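Local coordinates for protein putative alpha-ketoglutarate-dependent taurine dioxygenase (Burkholderia xenovorans, PDB 5HSX) that probably acts as an iron(II)- and 2-oxoglutarate-dependent dioxygenase of the TfdA/TauD family, coupling oxidation of a still unidentified substrate to breakdown of 2-oxoglutarate, at residues I47-R51 with F75-F79; W57-F61 with W152-V156; T83-F89 with A317-L322; L173-F179 with L200-L206. All coordinates share one frame; numbering follows the deposited sequence.

Contact 1. Residues I47-R51 with F75-F79; sequences IAEIR and FSAQF
The ring of F79 lies against I47 and I50 on one side of helix 44-57. F79 follows helix 69-77, so the contact joins two helices that flank strand 59-62 in the chain, in a protein of the cupin clan. CE1 of F79 sits 3.7 Å from CG2 of I47. Its CZ lies 3.7 Å from CG2 of I50. In both isoleucines CG2 is anti to the backbone N, which turns these methyls toward F79. The I50 and F79 side chains cross at about a right angle. CD1 of I47 packs on CB of Q78 at 3.8 Å. The amide of Q78 is held mainly by L42, whose backbone N donates to OE1.

R51 supplies the polar part. Its chain is extended from CG to NE, with CG anti to the backbone N (chi1 -166°), and this carries the guanidinium past the ring. A salt bridge from NH2 to E212 helps to place it. Two waters join the segments as well: one links NH2 of R51 to the F79 carbonyl, the other links NH1 to the Q78 carbonyl, weakly on the Q78 side. F265 also meets the F79 ring edge to face. The direct bond runs from R51 NH1 to F79 O at 3.1 Å. It is nearly straight at 168°, and the oxygen lies in the guanidinium plane.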
loop_
_atom_site.group_PDB
_atom_site.type_symbol
_atom_site.label_atom_id
_atom_site.label_comp_id
_atom_site.label_asym_id
_atom_site.label_seq_id
_atom_site.Cartn_x
_atom_site.Cartn_y
_atom_site.Cartn_z
ATOM N N ILE B 47 26.407 -5.938 -14.019
ATOM C CA ILE B 47 26.424 -4.931 -12.962
ATOM C C ILE B 47 25.872 -3.608 -13.475
ATOM O O ILE B 47 25.074 -2.949 -12.799
ATOM C CB ILE B 47 27.850 -4.771 -12.405
ATOM C CG1 ILE B 47 28.306 -6.058 -11.712
ATOM C CG2 ILE B 47 27.912 -3.589 -11.451
ATOM C CD1 ILE B 47 29.808 -6.138 -11.476
ATOM N N ALA B 48 26.290 -3.192 -14.675
ATOM C CA ALA B 48 25.806 -1.926 -15.210
ATOM C C ALA B 48 24.307 -1.987 -15.488
ATOM O O ALA B 48 23.593 -0.998 -15.293
ATOM C CB ALA B 48 26.577 -1.552 -16.474
ATOM N N GLU B 49 23.813 -3.139 -15.950
ATOM C CA GLU B 49 22.385 -3.256 -16.239
ATOM C C GLU B 49 21.559 -3.211 -14.965
ATOM O O GLU B 49 20.493 -2.585 -14.936
ATOM C CB GLU B 49 22.094 -4.546 -17.004
ATOM C CG GLU B 49 22.576 -4.511 -18.442
ATOM C CD GLU B 49 22.434 -5.849 -19.142
ATOM O OE1 GLU B 49 22.429 -5.867 -20.392
ATOM O OE2 GLU B 49 22.334 -6.879 -18.448
ATOM N N ILE B 50 22.020 -3.896 -13.913
ATOM C CA ILE B 50 21.322 -3.844 -12.629
ATOM C C ILE B 50 21.321 -2.421 -12.089
ATOM O O ILE B 50 20.293 -1.918 -11.615
ATOM C CB ILE B 50 21.965 -4.829 -11.635
ATOM C CG1 ILE B 50 21.754 -6.269 -12.105
ATOM C CG2 ILE B 50 21.411 -4.627 -10.227
ATOM C CD1 ILE B 50 22.515 -7.295 -11.284
ATOM N N ARG B 51 22.467 -1.736 -12.187
ATOM C CA ARG B 51 22.557 -0.371 -11.677
ATOM C C ARG B 51 21.605 0.554 -12.418
ATOM O O ARG B 51 20.953 1.407 -11.806
ATOM C CB ARG B 51 23.996 0.156 -11.785
ATOM C CG ARG B 51 24.194 1.420 -10.949
ATOM C CD ARG B 51 25.581 2.078 -11.105
ATOM N NE ARG B 51 25.703 3.125 -10.094
ATOM C CZ ARG B 51 26.255 2.944 -8.899
ATOM N NH1 ARG B 51 26.787 1.763 -8.578
ATOM N NH2 ARG B 51 26.278 3.939 -8.025
ATOM N N PHE B 75 28.157 -9.490 -3.526
ATOM C CA PHE B 75 27.237 -8.855 -4.462
ATOM C C PHE B 75 27.177 -7.355 -4.231
ATOM O O PHE B 75 27.217 -6.569 -5.185
ATOM C CB PHE B 75 25.838 -9.456 -4.330
ATOM C CG PHE B 75 24.772 -8.692 -5.081
ATOM C CD1 PHE B 75 24.637 -8.831 -6.455
ATOM C CD2 PHE B 75 23.902 -7.840 -4.413
ATOM C CE1 PHE B 75 23.653 -8.133 -7.152
ATOM C CE2 PHE B 75 22.917 -7.134 -5.108
ATOM C CZ PHE B 75 22.799 -7.286 -6.480
ATOM N N SER B 76 27.081 -6.945 -2.964
ATOM C CA SER B 76 26.935 -5.532 -2.639
ATOM C C SER B 76 28.154 -4.726 -3.067
ATOM O O SER B 76 28.016 -3.592 -3.544
ATOM C CB SER B 76 26.703 -5.377 -1.141
ATOM O OG SER B 76 25.643 -6.206 -0.720
ATOM N N ALA B 77 29.354 -5.286 -2.899
ATOM C CA ALA B 77 30.575 -4.528 -3.170
ATOM C C ALA B 77 30.742 -4.201 -4.644
ATOM O O ALA B 77 31.576 -3.355 -4.992
ATOM C CB ALA B 77 31.804 -5.296 -2.674
ATOM N N GLN B 78 29.977 -4.853 -5.518
ATOM C CA GLN B 78 30.021 -4.527 -6.937
ATOM C C GLN B 78 29.349 -3.196 -7.244
ATOM O O GLN B 78 29.494 -2.688 -8.361
ATOM C CB GLN B 78 29.368 -5.651 -7.747
ATOM C CG GLN B 78 30.090 -6.986 -7.598
ATOM C CD GLN B 78 29.338 -8.152 -8.222
ATOM O OE1 GLN B 78 29.927 -8.981 -8.919
ATOM N NE2 GLN B 78 28.036 -8.233 -7.958
ATOM N N PHE B 79 28.630 -2.616 -6.282
ATOM C CA PHE B 79 27.911 -1.375 -6.504
ATOM C C PHE B 79 28.391 -0.220 -5.635
ATOM O O PHE B 79 27.973 0.917 -5.875
ATOM C CB PHE B 79 26.402 -1.601 -6.296
ATOM C CG PHE B 79 25.834 -2.659 -7.203
ATOM C CD1 PHE B 79 25.360 -2.329 -8.464
ATOM C CD2 PHE B 79 25.816 -3.992 -6.813
ATOM C CE1 PHE B 79 24.855 -3.308 -9.313
ATOM C CE2 PHE B 79 25.311 -4.975 -7.652
ATOM C CZ PHE B 79 24.832 -4.633 -8.905
HETATM O O HOH W 1 28.492 3.532 -6.021
HETATM O O HOH W 2 28.064 -0.276 -10.125
#

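Contact 2. Residues W57-F61 with W152-V156; sequences WRVVF and WTNLV
W152, in strand 150-154, meets two side chains of strand 59-62. CG2 of V59 stands over one face of the indole, 4.1 Å from the centroid of the five-membered ring. This is a CH-pi contact, and CG2 reaches the face because it is anti to the backbone N of V59. F61 approaches on the same side as V59, head-on to the W152 chain, and turns its edge to the six-membered ring. The planes are 69° apart in an offset edge-to-face pair, with F61 CE1 3.6 Å from W152 CZ3.

N154 is the N-cap of helix 155-161: OD1 accepts from A157 N and, more weakly, from V156 N. ND2 donates to the backbone O of H28. The amide lies beside the R58 chain, whose bend at chi2 (-50°) brings NE to 3.7 Å from N154 ND2. NE and ND2, both donors, are not bonded. A water links the two side chains instead, accepting from R58 NH2 and N154 ND2, each at 3.0 Å.

V156, in the first turn of the helix, lies over one face of the R58 guanidinium. Its CG1 is 3.6 Å from R58 NH2. The same NH2 makes a salt bridge to E215. W152 also meets the ring of H273, a ligand of the bound sodium ion. The contact thus joins the two sheets of a cupin-type, double-stranded beta-helix core beside its metal site.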
loop_
_atom_site.group_PDB
_atom_site.type_symbol
_atom_site.label_atom_id
_atom_site.label_comp_id
_atom_site.label_asym_id
_atom_site.label_seq_id
_atom_site.Cartn_x
_atom_site.Cartn_y
_atom_site.Cartn_z
ATOM N N TRP B 57 14.038 2.420 -11.721
ATOM C CA TRP B 57 12.852 1.924 -11.028
ATOM C C TRP B 57 12.902 2.128 -9.517
ATOM O O TRP B 57 11.931 1.780 -8.828
ATOM C CB TRP B 57 12.636 0.442 -11.379
ATOM C CG TRP B 57 12.173 0.310 -12.814
ATOM C CD1 TRP B 57 12.902 -0.124 -13.890
ATOM C CD2 TRP B 57 10.887 0.688 -13.326
ATOM N NE1 TRP B 57 12.132 -0.063 -15.034
ATOM C CE2 TRP B 57 10.897 0.438 -14.715
ATOM C CE3 TRP B 57 9.720 1.194 -12.738
ATOM C CZ2 TRP B 57 9.788 0.688 -15.531
ATOM C CZ3 TRP B 57 8.616 1.441 -13.545
ATOM C CH2 TRP B 57 8.660 1.186 -14.930
ATOM N N ARG B 58 14.005 2.683 -8.992
ATOM C CA ARG B 58 14.159 3.115 -7.599
ATOM C C ARG B 58 14.392 1.965 -6.624
ATOM O O ARG B 58 15.159 2.116 -5.666
ATOM C CB ARG B 58 12.958 3.920 -7.103
ATOM C CG ARG B 58 12.434 4.992 -8.043
ATOM C CD ARG B 58 13.528 5.904 -8.556
ATOM N NE ARG B 58 12.960 6.823 -9.539
ATOM C CZ ARG B 58 13.611 7.846 -10.080
ATOM N NH1 ARG B 58 14.861 8.106 -9.728
ATOM N NH2 ARG B 58 13.000 8.613 -10.971
ATOM N N VAL B 59 13.700 0.846 -6.813
ATOM C CA VAL B 59 13.938 -0.370 -6.040
ATOM C C VAL B 59 13.783 -1.559 -6.979
ATOM O O VAL B 59 12.825 -1.620 -7.756
ATOM C CB VAL B 59 12.995 -0.505 -4.821
ATOM C CG1 VAL B 59 11.488 -0.432 -5.231
ATOM C CG2 VAL B 59 13.283 -1.807 -4.074
ATOM N N VAL B 60 14.730 -2.490 -6.931
ATOM C CA VAL B 60 14.658 -3.685 -7.755
ATOM C C VAL B 60 14.677 -4.905 -6.845
ATOM O O VAL B 60 15.245 -4.884 -5.745
ATOM C CB VAL B 60 15.786 -3.742 -8.809
ATOM C CG1 VAL B 60 15.632 -2.577 -9.796
ATOM C CG2 VAL B 60 17.173 -3.705 -8.153
ATOM N N PHE B 61 14.034 -5.975 -7.309
ATOM C CA PHE B 61 13.839 -7.172 -6.500
ATOM C C PHE B 61 14.360 -8.404 -7.228
ATOM O O PHE B 61 14.224 -8.522 -8.449
ATOM C CB PHE B 61 12.354 -7.377 -6.156
ATOM C CG PHE B 61 11.715 -6.201 -5.476
ATOM C CD1 PHE B 61 11.920 -5.968 -4.123
ATOM C CD2 PHE B 61 10.898 -5.335 -6.188
ATOM C CE1 PHE B 61 11.319 -4.888 -3.488
ATOM C CE2 PHE B 61 10.290 -4.253 -5.563
ATOM C CZ PHE B 61 10.499 -4.028 -4.207
ATOM N N TRP B 152 7.705 0.798 -0.624
ATOM C CA TRP B 152 8.572 1.909 -0.982
ATOM C C TRP B 152 7.753 2.988 -1.680
ATOM O O TRP B 152 6.740 2.701 -2.326
ATOM C CB TRP B 152 9.720 1.473 -1.931
ATOM C CG TRP B 152 10.810 0.648 -1.291
ATOM C CD1 TRP B 152 12.056 1.079 -0.913
ATOM C CD2 TRP B 152 10.758 -0.748 -0.984
ATOM N NE1 TRP B 152 12.774 0.038 -0.376
ATOM C CE2 TRP B 152 12.002 -1.096 -0.410
ATOM C CE3 TRP B 152 9.784 -1.738 -1.138
ATOM C CZ2 TRP B 152 12.293 -2.396 0.010
ATOM C CZ3 TRP B 152 10.075 -3.034 -0.709
ATOM C CH2 TRP B 152 11.317 -3.346 -0.150
ATOM N N THR B 153 8.219 4.229 -1.589
ATOM C CA THR B 153 7.588 5.304 -2.333
ATOM C C THR B 153 8.646 6.075 -3.110
ATOM O O THR B 153 9.802 6.162 -2.694
ATOM C CB THR B 153 6.796 6.232 -1.422
ATOM O OG1 THR B 153 6.114 7.198 -2.229
ATOM C CG2 THR B 153 7.717 6.930 -0.388
ATOM N N ASN B 154 8.226 6.629 -4.247
ATOM C CA ASN B 154 9.125 7.263 -5.209
ATOM C C ASN B 154 9.155 8.762 -4.915
ATOM O O ASN B 154 8.220 9.487 -5.255
ATOM C CB ASN B 154 8.635 6.961 -6.623
ATOM C CG ASN B 154 9.493 7.581 -7.697
ATOM O OD1 ASN B 154 10.259 8.511 -7.449
ATOM N ND2 ASN B 154 9.354 7.074 -8.914
ATOM N N LEU B 155 10.245 9.235 -4.293
ATOM C CA LEU B 155 10.339 10.645 -3.911
ATOM C C LEU B 155 10.560 11.563 -5.107
ATOM O O LEU B 155 10.319 12.773 -5.000
ATOM C CB LEU B 155 11.474 10.838 -2.904
ATOM C CG LEU B 155 11.291 10.016 -1.612
ATOM C CD1 LEU B 155 12.454 10.294 -0.661
ATOM C CD2 LEU B 155 9.983 10.348 -0.962
ATOM N N VAL B 156 11.026 11.026 -6.228
ATOM C CA VAL B 156 11.215 11.849 -7.421
ATOM C C VAL B 156 9.873 12.109 -8.091
ATOM O O VAL B 156 9.527 13.253 -8.417
ATOM C CB VAL B 156 12.202 11.170 -8.385
ATOM C CG1 VAL B 156 12.217 11.901 -9.725
ATOM C CG2 VAL B 156 13.620 11.140 -7.777
HETATM O O HOH W 3 10.029 8.566 -11.458
#

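Contact 3. Residues T83-F89 with A317-L322; sequences TLGHPVF and AAAVAL
Segment 83-89 has no regular secondary structure and runs along one side of the C-terminal helix 313-322. H86 and A317 come closest at one end, with CA atoms 5.3 Å apart. F89 and A321 pair at the other, at 5.8 Å. Small alanines on the helix let the loop backbone approach this near. The carbonyl O of G85 touches the methyl of A317, and the carbonyl O of F89 touches that of A321.

Side chains fill in around these points. The H86 imidazole reaches the helix backbone, with CD2 3.4 Å from A318 N and 3.5 Å from A318 CB. Its ND1 accepts from two backbone groups, V88 N and F89 N, each at 3.0 Å. Both donors are tilted out of the imidazole plane, by 31° and 28°. This double grip folds the loop around the histidine and fixes the rotation of its ring. P87 CD lies over one face of the imidazole and F89 CD2 over the other.

F89 makes the main apolar contact. L322 CD1 sits over its ring, 3.8 Å from the centroid, in a CH-pi contact. At the ring edge, F89 CD2 is 3.7 Å from A318 CB. Farther back, T83 OG1 meets CG1 of V320. That hydroxyl is hydrogen-bonded to Y99 and T292. R290 binds the carbonyl O of V320 and, weakly, that of A321. The loop after helix 69-77 thus packs on the chain's last helix beside the cupin-type core. N323, a ligand of the bound sodium ion, directly follows L322.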
loop_
_atom_site.group_PDB
_atom_site.type_symbol
_atom_site.label_atom_id
_atom_site.label_comp_id
_atom_site.label_asym_id
_atom_site.label_seq_id
_atom_site.Cartn_x
_atom_site.Cartn_y
_atom_site.Cartn_z
ATOM N N THR B 83 29.018 -0.111 4.260
ATOM C CA THR B 83 29.135 0.445 5.600
ATOM C C THR B 83 29.575 -0.648 6.568
ATOM O O THR B 83 29.300 -1.833 6.368
ATOM C CB THR B 83 27.807 1.064 6.064
ATOM O OG1 THR B 83 26.846 0.030 6.288
ATOM C CG2 THR B 83 27.270 2.016 5.009
ATOM N N LEU B 84 30.299 -0.242 7.607
ATOM C CA LEU B 84 30.816 -1.147 8.624
ATOM C C LEU B 84 30.089 -0.863 9.929
ATOM O O LEU B 84 30.046 0.285 10.384
ATOM C CB LEU B 84 32.330 -0.984 8.776
ATOM C CG LEU B 84 33.052 -1.241 7.453
ATOM C CD1 LEU B 84 34.520 -0.894 7.563
ATOM C CD2 LEU B 84 32.885 -2.689 7.022
ATOM N N GLY B 85 29.537 -1.914 10.529
ATOM C CA GLY B 85 28.374 -1.802 11.394
ATOM C C GLY B 85 28.595 -1.269 12.793
ATOM O O GLY B 85 29.526 -0.503 13.066
ATOM N N HIS B 86 27.689 -1.671 13.696
ATOM C CA HIS B 86 27.551 -1.283 15.088
ATOM C C HIS B 86 27.907 -2.456 15.995
ATOM O O HIS B 86 27.560 -3.603 15.688
ATOM C CB HIS B 86 26.115 -0.818 15.387
ATOM C CG HIS B 86 25.951 -0.179 16.732
ATOM N ND1 HIS B 86 25.645 -0.899 17.866
ATOM C CD2 HIS B 86 26.066 1.112 17.125
ATOM C CE1 HIS B 86 25.573 -0.080 18.901
ATOM N NE2 HIS B 86 25.824 1.147 18.478
ATOM N N PRO B 87 28.598 -2.208 17.113
ATOM C CA PRO B 87 29.056 -3.324 17.957
ATOM C C PRO B 87 27.931 -4.124 18.603
ATOM O O PRO B 87 28.194 -5.237 19.081
ATOM C CB PRO B 87 29.924 -2.631 19.017
ATOM C CG PRO B 87 29.477 -1.205 19.017
ATOM C CD PRO B 87 29.077 -0.905 17.608
ATOM N N VAL B 88 26.696 -3.620 18.619
ATOM C CA VAL B 88 25.616 -4.291 19.336
ATOM C C VAL B 88 24.401 -4.434 18.433
ATOM O O VAL B 88 23.961 -5.552 18.136
ATOM C CB VAL B 88 25.254 -3.532 20.626
ATOM N N PHE B 89 23.860 -3.303 17.986
ATOM C CA PHE B 89 22.637 -3.295 17.194
ATOM C C PHE B 89 22.837 -4.004 15.859
ATOM O O PHE B 89 23.654 -3.580 15.032
ATOM C CB PHE B 89 22.185 -1.853 16.973
ATOM C CG PHE B 89 21.858 -1.126 18.245
ATOM C CD1 PHE B 89 21.157 -1.763 19.261
ATOM C CD2 PHE B 89 22.264 0.186 18.438
ATOM C CE1 PHE B 89 20.854 -1.100 20.435
ATOM C CE2 PHE B 89 21.965 0.855 19.612
ATOM C CZ PHE B 89 21.258 0.210 20.612
ATOM N N ALA B 317 26.509 4.904 13.399
ATOM C CA ALA B 317 26.466 3.473 13.110
ATOM C C ALA B 317 25.216 2.824 13.698
ATOM O O ALA B 317 24.652 1.895 13.107
ATOM C CB ALA B 317 27.726 2.789 13.643
ATOM N N ALA B 318 24.773 3.297 14.868
ATOM C CA ALA B 318 23.538 2.783 15.454
ATOM C C ALA B 318 22.342 3.100 14.568
ATOM O O ALA B 318 21.414 2.290 14.448
ATOM C CB ALA B 318 23.341 3.362 16.856
ATOM N N ALA B 319 22.349 4.273 13.931
ATOM C CA ALA B 319 21.277 4.611 13.002
ATOM C C ALA B 319 21.324 3.724 11.764
ATOM O O ALA B 319 20.283 3.221 11.316
ATOM C CB ALA B 319 21.357 6.089 12.618
ATOM N N VAL B 320 22.520 3.513 11.202
ATOM C CA VAL B 320 22.657 2.597 10.071
ATOM C C VAL B 320 22.116 1.222 10.437
ATOM O O VAL B 320 21.409 0.583 9.647
ATOM C CB VAL B 320 24.126 2.526 9.605
ATOM C CG1 VAL B 320 24.308 1.414 8.588
ATOM C CG2 VAL B 320 24.569 3.858 9.011
ATOM N N ALA B 321 22.412 0.759 11.651
ATOM C CA ALA B 321 22.025 -0.590 12.045
ATOM C C ALA B 321 20.534 -0.693 12.337
ATOM O O ALA B 321 19.942 -1.766 12.168
ATOM C CB ALA B 321 22.839 -1.032 13.260
ATOM N N LEU B 322 19.902 0.402 12.757
ATOM C CA LEU B 322 18.533 0.348 13.256
ATOM C C LEU B 322 17.492 0.967 12.332
ATOM O O LEU B 322 16.348 0.508 12.333
ATOM C CB LEU B 322 18.442 1.030 14.628
ATOM C CG LEU B 322 19.216 0.372 15.777
ATOM C CD1 LEU B 322 19.113 1.216 17.037
ATOM C CD2 LEU B 322 18.717 -1.042 16.036
#

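Contact 4. Residues L173-F179 with L200-L206; sequences LRGIHRF and LVTEHPL
Strands 174-179 and 200-205 form an antiparallel pair in the sheet that also holds strands 225-228 and 307-310. G175, H177 and F179 make the hydrogen-bonded pairs with H204, T202 and L200. Each pair has two N-H...O bonds, such as H177 N to T202 O at 2.8 Å. Beyond the R174-P205 pair, L206 N adds a bond to L173 O. This donor lies above the carbonyl plane. L206 CD1 packs close to G175 N and CA.

H177 and H204 share one face of the sheet. The edge of H204 meets the face of H177 with the planes at 90°, and H204 CD2 stands over the ring centre. H177 CD2 and H204 CD2 are 3.5 Å apart. T127 OG1 holds H177 ND1, and a water lies between H177 NE2 and P205 O. S306 OG holds H204 ND1.

I176, R178, V201 and E203 occupy the other face. I176 CG2 meets V201 CG1 at 3.6 Å. R178 NH1 rests on the valine methyls, and I176 CG2 lies over a face of its guanidinium. At the end of the pair, R174 folds back by bends at chi2 and chi3. In a salt bridge, its NE donates to E203 OE2 at 2.8 Å and 173°, using the anti lone pair of that oxygen. The NH2 bond to the same oxygen is weak. NH1 and NH2 also bind the carbonyls of T304 and Q305. The buried imidazoles therefore have their orientations set by hydrogen bonds on both rings, while the R174 guanidinium ties E203 to the chain just before strand 307-310.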
loop_
_atom_site.group_PDB
_atom_site.type_symbol
_atom_site.label_atom_id
_atom_site.label_comp_id
_atom_site.label_asym_id
_atom_site.label_seq_id
_atom_site.Cartn_x
_atom_site.Cartn_y
_atom_site.Cartn_z
ATOM N N LEU B 173 14.031 25.320 0.607
ATOM C CA LEU B 173 13.879 25.028 2.027
ATOM C C LEU B 173 14.889 23.994 2.503
ATOM O O LEU B 173 15.336 23.135 1.738
ATOM C CB LEU B 173 12.463 24.524 2.319
ATOM C CG LEU B 173 11.342 25.522 2.006
ATOM C CD1 LEU B 173 9.981 24.921 2.333
ATOM C CD2 LEU B 173 11.556 26.823 2.770
ATOM N N ARG B 174 15.242 24.096 3.788
ATOM C CA ARG B 174 16.114 23.160 4.482
ATOM C C ARG B 174 15.369 22.560 5.667
ATOM O O ARG B 174 14.458 23.187 6.223
ATOM C CB ARG B 174 17.378 23.853 4.983
ATOM C CG ARG B 174 18.021 24.748 3.942
ATOM C CD ARG B 174 18.933 23.951 3.052
ATOM N NE ARG B 174 20.166 23.590 3.749
ATOM C CZ ARG B 174 21.145 22.873 3.206
ATOM N NH1 ARG B 174 21.037 22.435 1.957
ATOM N NH2 ARG B 174 22.228 22.589 3.918
ATOM N N GLY B 175 15.765 21.350 6.054
ATOM C CA GLY B 175 15.089 20.634 7.119
ATOM C C GLY B 175 16.070 20.016 8.097
ATOM O O GLY B 175 17.157 19.572 7.726
ATOM N N ILE B 176 15.663 19.983 9.365
ATOM C CA ILE B 176 16.463 19.376 10.423
ATOM C C ILE B 176 16.008 17.934 10.613
ATOM O O ILE B 176 14.839 17.686 10.922
ATOM C CB ILE B 176 16.341 20.163 11.736
ATOM C CG1 ILE B 176 16.736 21.630 11.529
ATOM C CG2 ILE B 176 17.169 19.477 12.841
ATOM C CD1 ILE B 176 18.183 21.838 11.072
ATOM N N HIS B 177 16.936 16.991 10.458
ATOM C CA HIS B 177 16.689 15.576 10.719
ATOM C C HIS B 177 17.376 15.177 12.020
ATOM O O HIS B 177 18.535 15.543 12.252
ATOM C CB HIS B 177 17.213 14.696 9.579
ATOM C CG HIS B 177 16.601 14.986 8.238
ATOM N ND1 HIS B 177 16.029 14.003 7.458
ATOM C CD2 HIS B 177 16.483 16.139 7.534
ATOM C CE1 HIS B 177 15.577 14.538 6.336
ATOM N NE2 HIS B 177 15.846 15.833 6.355
ATOM N N ARG B 178 16.665 14.430 12.867
ATOM C CA ARG B 178 17.169 14.034 14.178
ATOM C C ARG B 178 16.932 12.550 14.405
ATOM O O ARG B 178 15.923 11.990 13.968
ATOM C CB ARG B 178 16.490 14.808 15.327
ATOM C CG ARG B 178 16.681 16.315 15.294
ATOM C CD ARG B 178 15.925 16.985 16.446
ATOM N NE ARG B 178 15.857 18.434 16.275
ATOM C CZ ARG B 178 16.793 19.278 16.702
ATOM N NH1 ARG B 178 17.862 18.814 17.337
ATOM N NH2 ARG B 178 16.659 20.584 16.502
ATOM N N PHE B 179 17.863 11.931 15.122
ATOM C CA PHE B 179 17.691 10.565 15.590
ATOM C C PHE B 179 18.363 10.433 16.946
ATOM O O PHE B 179 19.477 10.927 17.145
ATOM C CB PHE B 179 18.273 9.544 14.609
ATOM C CG PHE B 179 18.252 8.137 15.124
ATOM C CD1 PHE B 179 19.423 7.518 15.529
ATOM C CD2 PHE B 179 17.058 7.436 15.213
ATOM C CE1 PHE B 179 19.407 6.215 16.014
ATOM C CE2 PHE B 179 17.034 6.136 15.692
ATOM C CZ PHE B 179 18.210 5.525 16.094
ATOM N N LEU B 200 22.026 12.340 16.764
ATOM C CA LEU B 200 22.394 12.848 15.449
ATOM C C LEU B 200 21.448 13.973 15.058
ATOM O O LEU B 200 20.226 13.829 15.177
ATOM C CB LEU B 200 22.333 11.744 14.390
ATOM C CG LEU B 200 23.379 10.632 14.373
ATOM C CD1 LEU B 200 22.956 9.575 13.368
ATOM C CD2 LEU B 200 24.746 11.190 14.015
ATOM N N VAL B 201 22.012 15.089 14.594
ATOM C CA VAL B 201 21.231 16.213 14.082
ATOM C C VAL B 201 21.920 16.731 12.828
ATOM O O VAL B 201 23.107 17.075 12.863
ATOM C CB VAL B 201 21.082 17.353 15.115
ATOM C CG1 VAL B 201 20.171 18.456 14.558
ATOM C CG2 VAL B 201 20.555 16.835 16.450
ATOM N N THR B 202 21.174 16.804 11.725
ATOM C CA THR B 202 21.710 17.229 10.439
ATOM C C THR B 202 20.697 18.115 9.733
ATOM O O THR B 202 19.489 17.866 9.796
ATOM C CB THR B 202 22.059 16.021 9.552
ATOM O OG1 THR B 202 23.101 15.261 10.180
ATOM C CG2 THR B 202 22.527 16.463 8.159
ATOM N N GLU B 203 21.196 19.153 9.067
ATOM C CA GLU B 203 20.380 19.988 8.199
ATOM C C GLU B 203 20.545 19.502 6.762
ATOM O O GLU B 203 21.657 19.509 6.229
ATOM C CB GLU B 203 20.774 21.464 8.316
ATOM C CG GLU B 203 19.884 22.380 7.463
ATOM C CD GLU B 203 20.351 23.831 7.490
ATOM O OE1 GLU B 203 20.400 24.429 8.586
ATOM O OE2 GLU B 203 20.672 24.360 6.413
ATOM N N HIS B 204 19.439 19.092 6.140
ATOM C CA HIS B 204 19.408 18.613 4.759
ATOM C C HIS B 204 18.568 19.536 3.891
ATOM O O HIS B 204 17.656 20.204 4.397
ATOM C CB HIS B 204 18.803 17.202 4.672
ATOM C CG HIS B 204 19.718 16.113 5.122
ATOM N ND1 HIS B 204 20.936 15.864 4.526
ATOM C CD2 HIS B 204 19.576 15.181 6.097
ATOM C CE1 HIS B 204 21.513 14.831 5.123
ATOM N NE2 HIS B 204 20.703 14.394 6.074
ATOM N N PRO B 205 18.819 19.574 2.581
ATOM C CA PRO B 205 17.853 20.210 1.679
ATOM C C PRO B 205 16.542 19.448 1.711
ATOM O O PRO B 205 16.519 18.222 1.850
ATOM C CB PRO B 205 18.524 20.103 0.305
ATOM C CG PRO B 205 19.351 18.853 0.417
ATOM C CD PRO B 205 19.877 18.861 1.835
ATOM N N LEU B 206 15.435 20.180 1.595
ATOM C CA LEU B 206 14.167 19.482 1.434
ATOM C C LEU B 206 14.051 18.853 0.052
ATOM O O LEU B 206 13.280 17.908 -0.123
ATOM C CB LEU B 206 12.992 20.440 1.669
ATOM C CG LEU B 206 12.040 20.125 2.814
ATOM C CD1 LEU B 206 12.799 20.038 4.131
ATOM C CD2 LEU B 206 10.950 21.200 2.862
HETATM O O HOH W 4 15.160 17.209 4.085
#

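Overall arrangement
From the N terminus, contact 1 closes a short loop from helix 44-57 to helix 69-77. Contact 2 crosses it, because residues 57-61 lie within that loop and their partner at 152-156 lies far beyond. It joins the sheet of strand 59-62 to that of strand 150-154. Contact 3 opens at 83-89, soon after contact 1, and closes only at the last helix. It therefore crosses contact 2 and spans contact 4, which closes the 20-residue link between strands 174-179 and 200-209. Contacts 3 and 4 touch where A319 meets F179 and L200, which joins the last helix to the sheet of those two strands. Contacts 1 and 4 lie on opposite sides of the chain's centre.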